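Local coordinates for vascular protein tyrosine phosphatase 1 (Rattus norvegicus, PDB 3I36) that probably removes phosphate from phosphotyrosine residues of signalling and junction proteins, here represented by its receptor-type protein tyrosine phosphatase catalytic domain, at residues 152-155 against 156-159; 207-211 against 212-216; 298-301 against 302-306. One frame throughout, in Å; residues are numbered along the deposited sequence.

Interaction 1: residues 152-155 against 156-159; sequences TKCE and EYWP
Cys154 turns its SG trans to the main-chain N (chi1 -175°), while CG of Tyr157 is held between its own backbone N and carbonyl carbon (chi1 54°), and the thiol and the phenol ring are thereby brought together across a sharp bend in the chain. The segment is the KCxxYWP signature of classical protein tyrosine phosphatases, in the loop between strands 139-142 and 164-166. The sulfur meets the ring at its edge, 86° off the ring normal, and Cys154 SG lies 3.8 Å from Tyr157 CE2. This is a Cys sulfur-aromatic contact made near the ring plane, not over the pi cloud.

The bend is an inverse gamma turn centred on Glu156. It folds Glu155 O back to 2.9 Å from Tyr157 N and sets the same oxygen 3.2 Å from Tyr157 CD2. Beyond the turn the two large aromatics pack as an edge-to-face pair: Trp158 CE3 sits 3.5 Å above the plane of the Tyr157 ring, over its centre. The aliphatic part of Glu156 in turn covers one face of the indole, its CG 3.7 Å from the indole plane.

Tyr157 is fixed at its far end as well, because its OH is hydrogen-bonded to His243 and Gln202. His243 immediately precedes Cys244, the likely phosphocysteine nucleophile, and the side chain of Cys154 lies about 6 Å from that of Ser245, which is predicted to bind substrate. The signature thus lies close beside the P-loop. The Glu155 chain is bent at its second torsion, and one water spans carboxylate and backbone, donating to Glu155 OE1 and accepting from Glu156 N, each bond 2.8 Å long.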
ATOM      1  N   THR A 152      17.913   6.064  -2.584  1.00 27.68           N
ATOM      2  CA  THR A 152      16.854   5.663  -3.509  1.00 24.43           C
ATOM      3  C   THR A 152      15.890   4.731  -2.801  1.00 22.14           C
ATOM      4  O   THR A 152      16.268   3.664  -2.323  1.00 28.07           O
ATOM      5  CB  THR A 152      17.399   4.976  -4.771  1.00 28.83           C
ATOM      6  OG1 THR A 152      18.247   5.892  -5.475  1.00 32.65           O
ATOM      7  CG2 THR A 152      16.245   4.563  -5.687  1.00 24.02           C
ATOM      8  N   LYS A 153      14.644   5.159  -2.712  1.00 19.49           N
ATOM      9  CA  LYS A 153      13.611   4.355  -2.100  1.00 20.62           C
ATOM     10  C   LYS A 153      12.762   3.692  -3.173  1.00 18.31           C
ATOM     11  O   LYS A 153      12.092   2.703  -2.920  1.00 16.57           O
ATOM     12  CB  LYS A 153      12.747   5.228  -1.192  1.00 21.91           C
ATOM     13  CG  LYS A 153      13.486   5.711   0.061  1.00 24.81           C
ATOM     14  CD  LYS A 153      13.862   4.521   0.931  1.00 22.78           C
ATOM     15  CE  LYS A 153      14.167   4.936   2.348  1.00 30.25           C
ATOM     16  NZ  LYS A 153      14.452   3.768   3.218  1.00 31.41           N
ATOM     17  N   CYS A 154      12.793   4.247  -4.378  1.00 15.40           N
ATOM     18  CA  CYS A 154      11.891   3.797  -5.431  1.00 13.80           C
ATOM     19  C   CYS A 154      12.340   4.368  -6.758  1.00 14.63           C
ATOM     20  O   CYS A 154      12.741   5.525  -6.829  1.00 19.35           O
ATOM     21  CB  CYS A 154      10.458   4.258  -5.128  1.00 10.97           C
ATOM     22  SG  CYS A 154       9.232   3.633  -6.318  1.00 13.81           S
ATOM     23  N   GLU A 155      12.322   3.554  -7.805  1.00 12.65           N
ATOM     24  CA  GLU A 155      12.622   4.079  -9.128  1.00 16.97           C
ATOM     25  C   GLU A 155      11.514   5.019  -9.562  1.00 14.90           C
ATOM     26  O   GLU A 155      10.373   4.858  -9.163  1.00 14.94           O
ATOM     27  CB  GLU A 155      12.787   2.956 -10.156  1.00 17.48           C
ATOM     28  CG  GLU A 155      14.050   2.163  -9.931  1.00 20.01           C
ATOM     29  CD  GLU A 155      15.267   3.063  -9.916  1.00 22.08           C
ATOM     30  OE1 GLU A 155      15.517   3.724 -10.940  1.00 19.98           O
ATOM     31  OE2 GLU A 155      15.964   3.116  -8.880  1.00 24.98           O
ATOM     32  N   GLU A 156      11.857   6.012 -10.374  1.00 16.42           N
ATOM     33  CA  GLU A 156      10.826   6.817 -10.990  1.00 14.92           C
ATOM     34  C   GLU A 156      10.308   5.982 -12.141  1.00 12.29           C
ATOM     35  O   GLU A 156      10.818   6.049 -13.267  1.00 15.06           O
ATOM     36  CB  GLU A 156      11.378   8.144 -11.479  1.00 15.87           C
ATOM     37  CG  GLU A 156      10.325   8.977 -12.192  1.00 19.55           C
ATOM     38  CD  GLU A 156      10.693  10.438 -12.236  1.00 28.80           C
ATOM     39  OE1 GLU A 156       9.971  11.212 -12.886  1.00 28.26           O
ATOM     40  OE2 GLU A 156      11.703  10.813 -11.610  1.00 33.79           O
ATOM     41  N   TYR A 157       9.310   5.166 -11.844  1.00 14.42           N
ATOM     42  CA  TYR A 157       8.904   4.101 -12.753  1.00 16.13           C
ATOM     43  C   TYR A 157       7.865   4.577 -13.732  1.00 13.74           C
ATOM     44  O   TYR A 157       7.396   3.807 -14.558  1.00 15.01           O
ATOM     45  CB  TYR A 157       8.325   2.936 -11.963  1.00 13.98           C
ATOM     46  CG  TYR A 157       7.204   3.351 -11.048  1.00 13.40           C
ATOM     47  CD1 TYR A 157       5.911   3.523 -11.526  1.00 10.40           C
ATOM     48  CD2 TYR A 157       7.452   3.609  -9.704  1.00 13.80           C
ATOM     49  CE1 TYR A 157       4.881   3.921 -10.666  1.00 13.39           C
ATOM     50  CE2 TYR A 157       6.445   3.992  -8.847  1.00 13.03           C
ATOM     51  CZ  TYR A 157       5.161   4.146  -9.334  1.00 13.19           C
ATOM     52  OH  TYR A 157       4.172   4.533  -8.469  1.00 14.11           O
ATOM     53  N   TRP A 158       7.490   5.843 -13.620  1.00 14.47           N
ATOM     54  CA  TRP A 158       6.429   6.374 -14.457  1.00 16.55           C
ATOM     55  C   TRP A 158       6.991   7.378 -15.447  1.00 18.43           C
ATOM     56  O   TRP A 158       7.998   8.038 -15.167  1.00 19.62           O
ATOM     57  CB  TRP A 158       5.357   7.031 -13.594  1.00 11.02           C
ATOM     58  CG  TRP A 158       5.847   8.221 -12.840  1.00 14.16           C
ATOM     59  CD1 TRP A 158       5.789   9.524 -13.237  1.00 17.24           C
ATOM     60  CD2 TRP A 158       6.472   8.222 -11.549  1.00 15.59           C
ATOM     61  NE1 TRP A 158       6.330  10.336 -12.270  1.00 17.61           N
ATOM     62  CE2 TRP A 158       6.762   9.560 -11.227  1.00 15.90           C
ATOM     63  CE3 TRP A 158       6.815   7.214 -10.634  1.00 13.82           C
ATOM     64  CZ2 TRP A 158       7.383   9.923 -10.030  1.00 18.80           C
ATOM     65  CZ3 TRP A 158       7.419   7.575  -9.445  1.00 17.37           C
ATOM     66  CH2 TRP A 158       7.699   8.916  -9.152  1.00 16.32           C
ATOM     67  N   PRO A 159       6.335   7.504 -16.608  1.00 15.76           N
ATOM     68  CA  PRO A 159       6.837   8.415 -17.639  1.00 24.91           C
ATOM     69  C   PRO A 159       6.306   9.823 -17.450  1.00 21.72           C
ATOM     70  O   PRO A 159       5.417  10.065 -16.629  1.00 23.12           O
ATOM     71  CB  PRO A 159       6.258   7.827 -18.928  1.00 24.33           C
ATOM     72  CG  PRO A 159       4.978   7.166 -18.488  1.00 21.52           C
ATOM     73  CD  PRO A 159       5.157   6.738 -17.054  1.00 15.57           C
TER
HETATM   74  O   HOH W   1      14.560   6.373 -10.823  1.00 25.49           O

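Interaction 2: residues 207-211 against 212-216; sequences SWPDH and GVPDT
The indole of Trp208 lies under the ring of Pro214, whose CD stands over one face of the six-membered ring, 3.8 Å from its centroid and 22° off the normal. This CH-pi contact joins the two arms of the WPD loop of the tyrosine phosphatase fold, the WPDHGVP sequence between strand 196-205 and helix 218-231. The indole reaches back beneath the returning chain because CG of Trp208 is anti to the backbone N (chi1 -161°). The methylene is displaced from the middle of the ring toward its rim, and the closest atoms of these two residues are Trp208 CE2 and Pro214 CD at 3.6 Å.

Pro209 packs against the same returning chain. Its CG is 3.4 Å from Val213 O, and its CD packs 4.0 Å from CD of Pro214, so two rigid pyrrolidines and the indole brace the two arms of the loop against each other. At the bend, Gly212 takes a positive phi, a conformation that suits glycine. Trp208 also has Arg250 as a cation-pi partner, a P-loop residue expected to bind substrate, while Val213 and Pro214 rest on Phe295 of helix 290-305. Asp210, the aspartate of the motif and a likely substrate-binding residue, has its CB directed away from 212-216.

Two of the polar links between the arms meet at the carbonyl of Gly212. A water donates both to it and to Pro209 O. The same oxygen lies at the edge of the indole, near its plane, where Trp208 NE1 gives Gly212 O a weak, bent hydrogen bond of 3.2 Å.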
ATOM      1  N   SER A 207       4.669  13.845   0.858  1.00 22.39           N
ATOM      2  CA  SER A 207       4.919  14.611   2.068  1.00 23.23           C
ATOM      3  C   SER A 207       5.000  13.780   3.340  1.00 22.49           C
ATOM      4  O   SER A 207       4.940  14.312   4.433  1.00 25.51           O
ATOM      5  CB  SER A 207       3.873  15.718   2.219  1.00 30.78           C
ATOM      6  OG  SER A 207       2.566  15.181   2.242  1.00 24.46           O
ATOM      7  N   TRP A 208       5.151  12.473   3.215  1.00 19.28           N
ATOM      8  CA  TRP A 208       5.416  11.687   4.399  1.00 16.88           C
ATOM      9  C   TRP A 208       6.797  12.092   4.920  1.00 17.98           C
ATOM     10  O   TRP A 208       7.749  12.168   4.146  1.00 18.77           O
ATOM     11  CB  TRP A 208       5.414  10.207   4.050  1.00 15.33           C
ATOM     12  CG  TRP A 208       5.238   9.341   5.234  1.00 16.21           C
ATOM     13  CD1 TRP A 208       6.124   9.156   6.249  1.00 16.41           C
ATOM     14  CD2 TRP A 208       4.098   8.532   5.536  1.00 17.54           C
ATOM     15  NE1 TRP A 208       5.606   8.276   7.170  1.00 16.04           N
ATOM     16  CE2 TRP A 208       4.368   7.870   6.748  1.00 16.34           C
ATOM     17  CE3 TRP A 208       2.878   8.293   4.892  1.00 19.30           C
ATOM     18  CZ2 TRP A 208       3.453   6.999   7.342  1.00 20.36           C
ATOM     19  CZ3 TRP A 208       1.981   7.423   5.472  1.00 19.06           C
ATOM     20  CH2 TRP A 208       2.269   6.789   6.688  1.00 19.10           C
ATOM     21  N   PRO A 209       6.920  12.342   6.236  1.00 21.03           N
ATOM     22  CA  PRO A 209       8.208  12.847   6.729  1.00 21.37           C
ATOM     23  C   PRO A 209       9.319  11.835   6.464  1.00 29.03           C
ATOM     24  O   PRO A 209       9.055  10.646   6.405  1.00 23.32           O
ATOM     25  CB  PRO A 209       7.974  13.007   8.233  1.00 26.05           C
ATOM     26  CG  PRO A 209       6.471  13.083   8.395  1.00 26.92           C
ATOM     27  CD  PRO A 209       5.928  12.191   7.316  1.00 25.07           C
ATOM     28  N   ASP A 210      10.547  12.306   6.298  1.00 32.94           N
ATOM     29  CA  ASP A 210      11.663  11.410   6.044  1.00 32.27           C
ATOM     30  C   ASP A 210      11.843  10.468   7.215  1.00 24.03           C
ATOM     31  O   ASP A 210      12.268   9.332   7.048  1.00 29.44           O
ATOM     32  CB  ASP A 210      12.941  12.202   5.782  1.00 45.26           C
ATOM     33  CG  ASP A 210      12.973  12.793   4.389  1.00 53.00           C
ATOM     34  OD1 ASP A 210      12.177  12.341   3.537  1.00 51.63           O
ATOM     35  OD2 ASP A 210      13.790  13.703   4.141  1.00 61.38           O
ATOM     36  N   HIS A 211      11.505  10.947   8.404  1.00 24.49           N
ATOM     37  CA  HIS A 211      11.552  10.125   9.603  1.00 28.21           C
ATOM     38  C   HIS A 211      10.228  10.219  10.336  1.00 29.85           C
ATOM     39  O   HIS A 211       9.628  11.292  10.423  1.00 34.63           O
ATOM     40  CB  HIS A 211      12.684  10.583  10.522  1.00 34.96           C
ATOM     41  CG  HIS A 211      14.031  10.539   9.878  1.00 37.00           C
ATOM     42  ND1 HIS A 211      14.585  11.627   9.238  1.00 42.57           N
ATOM     43  CD2 HIS A 211      14.927   9.532   9.755  1.00 38.98           C
ATOM     44  CE1 HIS A 211      15.770  11.295   8.758  1.00 45.74           C
ATOM     45  NE2 HIS A 211      16.001  10.030   9.059  1.00 42.20           N
ATOM     46  N   GLY A 212       9.779   9.088  10.859  1.00 28.33           N
ATOM     47  CA  GLY A 212       8.561   9.047  11.635  1.00 29.27           C
ATOM     48  C   GLY A 212       7.342   9.239  10.764  1.00 24.41           C
ATOM     49  O   GLY A 212       7.430   9.277   9.537  1.00 23.00           O
ATOM     50  N   VAL A 213       6.201   9.367  11.422  1.00 19.90           N
ATOM     51  CA  VAL A 213       4.923   9.469  10.755  1.00 18.53           C
ATOM     52  C   VAL A 213       4.547  10.925  10.579  1.00 20.17           C
ATOM     53  O   VAL A 213       5.135  11.800  11.212  1.00 24.95           O
ATOM     54  CB  VAL A 213       3.852   8.779  11.600  1.00 19.40           C
ATOM     55  CG1 VAL A 213       4.168   7.281  11.711  1.00 17.20           C
ATOM     56  CG2 VAL A 213       3.777   9.427  12.979  1.00 14.07           C
ATOM     57  N   PRO A 214       3.549  11.197   9.730  1.00 23.20           N
ATOM     58  CA  PRO A 214       3.085  12.581   9.600  1.00 19.08           C
ATOM     59  C   PRO A 214       2.671  13.178  10.952  1.00 20.48           C
ATOM     60  O   PRO A 214       2.159  12.469  11.821  1.00 17.77           O
ATOM     61  CB  PRO A 214       1.865  12.450   8.688  1.00 19.52           C
ATOM     62  CG  PRO A 214       2.114  11.200   7.904  1.00 19.61           C
ATOM     63  CD  PRO A 214       2.801  10.271   8.861  1.00 22.46           C
ATOM     64  N   ASP A 215       2.891  14.477  11.118  1.00 23.20           N
ATOM     65  CA  ASP A 215       2.536  15.166  12.359  1.00 30.36           C
ATOM     66  C   ASP A 215       1.035  15.167  12.616  1.00 27.03           C
ATOM     67  O   ASP A 215       0.589  15.159  13.763  1.00 27.21           O
ATOM     68  CB  ASP A 215       3.045  16.608  12.324  1.00 39.61           C
ATOM     69  CG  ASP A 215       4.552  16.690  12.320  1.00 45.59           C
ATOM     70  OD1 ASP A 215       5.201  15.786  12.896  1.00 43.94           O
ATOM     71  OD2 ASP A 215       5.083  17.662  11.744  1.00 46.29           O
ATOM     72  N   THR A 216       0.257  15.180  11.540  1.00 24.17           N
ATOM     73  CA  THR A 216      -1.194  15.165  11.640  1.00 24.84           C
ATOM     74  C   THR A 216      -1.714  14.081  10.727  1.00 23.48           C
ATOM     75  O   THR A 216      -0.982  13.572   9.881  1.00 18.88           O
ATOM     76  CB  THR A 216      -1.829  16.505  11.216  1.00 24.31           C
ATOM     77  OG1 THR A 216      -1.545  16.757   9.838  1.00 26.77           O
ATOM     78  CG2 THR A 216      -1.301  17.648  12.071  1.00 28.42           C
TER
HETATM   79  O   HOH W   2       9.218   8.320   7.889  1.00 19.89           O
HETATM   80  O   HOH W   3       7.661  12.531  11.653  1.00 24.61           O

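Interaction 3: residues 298-301 against 302-306; sequences QCVL and DIIRA
This is a set of i to i+4 contacts within one alpha-helix, the last turns of helix 290-305 in the tyrosine phosphatase domain, packed against helices 28-53 and 249-267. Main-chain hydrogen bonds run from Asp302 N to Gln298 O and so on to Arg305 N with Leu301 O. Val300 and Ile304 lie side by side on the ridge that meets Phe31 of helix 28-53. They are packed tightly, with Val300 CG1 only 3.5 Å from Ile304 CD1. Val300 also reaches Leu260 of helix 249-267, where Ile303 rests on Ile261 and Ile264.

The polar flank begins with Gln298. Its CG is anti to the backbone N, and a turn at the next torsion (chi2 64°) swings the amide along the helix toward Asp302. Gln298 NE2 gives Asp302 OD1 a hydrogen bond of 2.9 Å. The acceptor lies in the plane of the amide, whereas the donor meets OD1 on its syn side but 35° out of the carboxylate plane, and the two flat groups are turned 40° from each other. The other oxygen, Asp302 OD2, is taken by Thr217, so each carboxylate oxygen has its own partner and the group is held against rotation.

One turn on, Arg305 runs extended from CG to NE and lays its guanidinium against Leu301. The methyl CD2 sits over the centre of one face, 3.5 Å from the plane, while NH2 forms a salt bridge with Glu32 of helix 28-53. A water links Gln298 and Arg305, accepting from Gln298 NE2 at 2.9 Å and, more weakly, from Arg305 NH1 at 2.7 Å.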
ATOM      1  N   GLN A 298      -4.290   7.040  15.957  1.00 16.07           N
ATOM      2  CA  GLN A 298      -4.510   8.486  15.914  1.00 20.70           C
ATOM      3  C   GLN A 298      -5.485   8.841  14.790  1.00 20.40           C
ATOM      4  O   GLN A 298      -6.375   9.689  14.948  1.00 15.69           O
ATOM      5  CB  GLN A 298      -3.195   9.234  15.707  1.00 21.02           C
ATOM      6  CG  GLN A 298      -3.347  10.748  15.884  1.00 20.60           C
ATOM      7  CD  GLN A 298      -3.733  11.104  17.301  1.00 26.56           C
ATOM      8  OE1 GLN A 298      -3.017  10.762  18.243  1.00 21.53           O
ATOM      9  NE2 GLN A 298      -4.869  11.791  17.466  1.00 22.63           N
ATOM     10  N   CYS A 299      -5.306   8.192  13.646  1.00 20.89           N
ATOM     11  CA  CYS A 299      -6.200   8.392  12.515  1.00 21.40           C
ATOM     12  C   CYS A 299      -7.637   8.118  12.919  1.00 23.41           C
ATOM     13  O   CYS A 299      -8.517   8.944  12.700  1.00 20.96           O
ATOM     14  CB  CYS A 299      -5.792   7.502  11.341  1.00 16.28           C
ATOM     15  SG  CYS A 299      -4.344   8.100  10.498  1.00 22.01           S
ATOM     16  N   VAL A 300      -7.863   6.957  13.522  1.00 22.40           N
ATOM     17  CA  VAL A 300      -9.186   6.594  13.991  1.00 20.19           C
ATOM     18  C   VAL A 300      -9.726   7.642  14.940  1.00 16.76           C
ATOM     19  O   VAL A 300     -10.879   8.052  14.831  1.00 23.97           O
ATOM     20  CB  VAL A 300      -9.189   5.227  14.704  1.00 20.67           C
ATOM     21  CG1 VAL A 300     -10.554   4.950  15.305  1.00 23.71           C
ATOM     22  CG2 VAL A 300      -8.797   4.129  13.729  1.00 17.36           C
ATOM     23  N   LEU A 301      -8.894   8.078  15.880  1.00 17.88           N
ATOM     24  CA  LEU A 301      -9.340   9.052  16.867  1.00 21.17           C
ATOM     25  C   LEU A 301      -9.753  10.340  16.176  1.00 24.02           C
ATOM     26  O   LEU A 301     -10.806  10.919  16.468  1.00 21.89           O
ATOM     27  CB  LEU A 301      -8.235   9.324  17.888  1.00 19.16           C
ATOM     28  CG  LEU A 301      -8.623  10.215  19.060  1.00 21.91           C
ATOM     29  CD1 LEU A 301      -9.659   9.506  19.911  1.00 26.63           C
ATOM     30  CD2 LEU A 301      -7.377  10.584  19.882  1.00 21.43           C
ATOM     31  N   ASP A 302      -8.920  10.784  15.246  1.00 22.09           N
ATOM     32  CA  ASP A 302      -9.175  12.032  14.543  1.00 22.24           C
ATOM     33  C   ASP A 302     -10.433  11.947  13.683  1.00 25.15           C
ATOM     34  O   ASP A 302     -11.203  12.901  13.602  1.00 24.51           O
ATOM     35  CB  ASP A 302      -7.963  12.413  13.697  1.00 25.21           C
ATOM     36  CG  ASP A 302      -6.749  12.737  14.548  1.00 21.57           C
ATOM     37  OD1 ASP A 302      -6.914  12.877  15.776  1.00 21.69           O
ATOM     38  OD2 ASP A 302      -5.639  12.858  13.997  1.00 20.00           O
ATOM     39  N   ILE A 303     -10.639  10.798  13.050  1.00 24.71           N
ATOM     40  CA  ILE A 303     -11.810  10.588  12.217  1.00 27.25           C
ATOM     41  C   ILE A 303     -13.065  10.631  13.068  1.00 30.75           C
ATOM     42  O   ILE A 303     -14.035  11.308  12.737  1.00 31.59           O
ATOM     43  CB  ILE A 303     -11.726   9.236  11.499  1.00 25.48           C
ATOM     44  CG1 ILE A 303     -10.612   9.284  10.460  1.00 20.56           C
ATOM     45  CG2 ILE A 303     -13.072   8.874  10.874  1.00 25.66           C
ATOM     46  CD1 ILE A 303     -10.244   7.956   9.888  1.00 19.19           C
ATOM     47  N   ILE A 304     -13.030   9.904  14.175  1.00 32.67           N
ATOM     48  CA  ILE A 304     -14.134   9.877  15.119  1.00 31.52           C
ATOM     49  C   ILE A 304     -14.422  11.272  15.675  1.00 37.98           C
ATOM     50  O   ILE A 304     -15.567  11.722  15.693  1.00 41.15           O
ATOM     51  CB  ILE A 304     -13.823   8.903  16.263  1.00 28.94           C
ATOM     52  CG1 ILE A 304     -13.941   7.464  15.751  1.00 29.37           C
ATOM     53  CG2 ILE A 304     -14.749   9.138  17.439  1.00 34.25           C
ATOM     54  CD1 ILE A 304     -13.364   6.424  16.692  1.00 31.67           C
ATOM     55  N   ARG A 305     -13.378  11.948  16.133  1.00 28.55           N
ATOM     56  CA  ARG A 305     -13.516  13.317  16.615  1.00 32.07           C
ATOM     57  C   ARG A 305     -14.026  14.258  15.531  1.00 35.02           C
ATOM     58  O   ARG A 305     -14.760  15.200  15.819  1.00 40.28           O
ATOM     59  CB  ARG A 305     -12.180  13.843  17.138  1.00 31.47           C
ATOM     60  CG  ARG A 305     -11.746  13.273  18.466  1.00 35.97           C
ATOM     61  CD  ARG A 305     -10.393  13.847  18.836  1.00 44.97           C
ATOM     62  NE  ARG A 305      -9.956  13.434  20.166  1.00 53.89           N
ATOM     63  CZ  ARG A 305      -8.771  13.739  20.688  1.00 57.49           C
ATOM     64  NH1 ARG A 305      -7.901  14.457  19.986  1.00 55.86           N
ATOM     65  NH2 ARG A 305      -8.451  13.325  21.909  1.00 58.08           N
ATOM     66  N   ALA A 306     -13.611  14.025  14.291  1.00 41.39           N
ATOM     67  CA  ALA A 306     -14.012  14.900  13.190  1.00 52.88           C
ATOM     68  C   ALA A 306     -15.425  14.561  12.727  1.00 67.63           C
ATOM     69  O   ALA A 306     -15.960  15.193  11.815  1.00 73.60           O
ATOM     70  CB  ALA A 306     -13.023  14.819  12.030  1.00 47.77           C
TER
HETATM   71  O   HOH W   4      -5.354  13.497  19.794  1.00 39.69           O

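The three contacts follow one another along the chain without overlap. Interactions 1 and 2 occupy loops after strands 139-142 and 196-205, neighbouring parallel strands of the central mixed sheet; their centres are about 20 Å apart and their nearest atoms about 7 Å. Each approaches the P-loop that follows strand 240-243. Interaction 3 closes the last helix, about 17 Å from interaction 2 between centres, and lies across the chain's centre from interaction 1, about 32 Å away between centres. Helix 290-305 relates interactions 2 and 3: its Phe295 supports the WPD loop, while its end packs on helices 28-53 and 249-267, so one helix contacts both the WPD loop and the helical side of the domain.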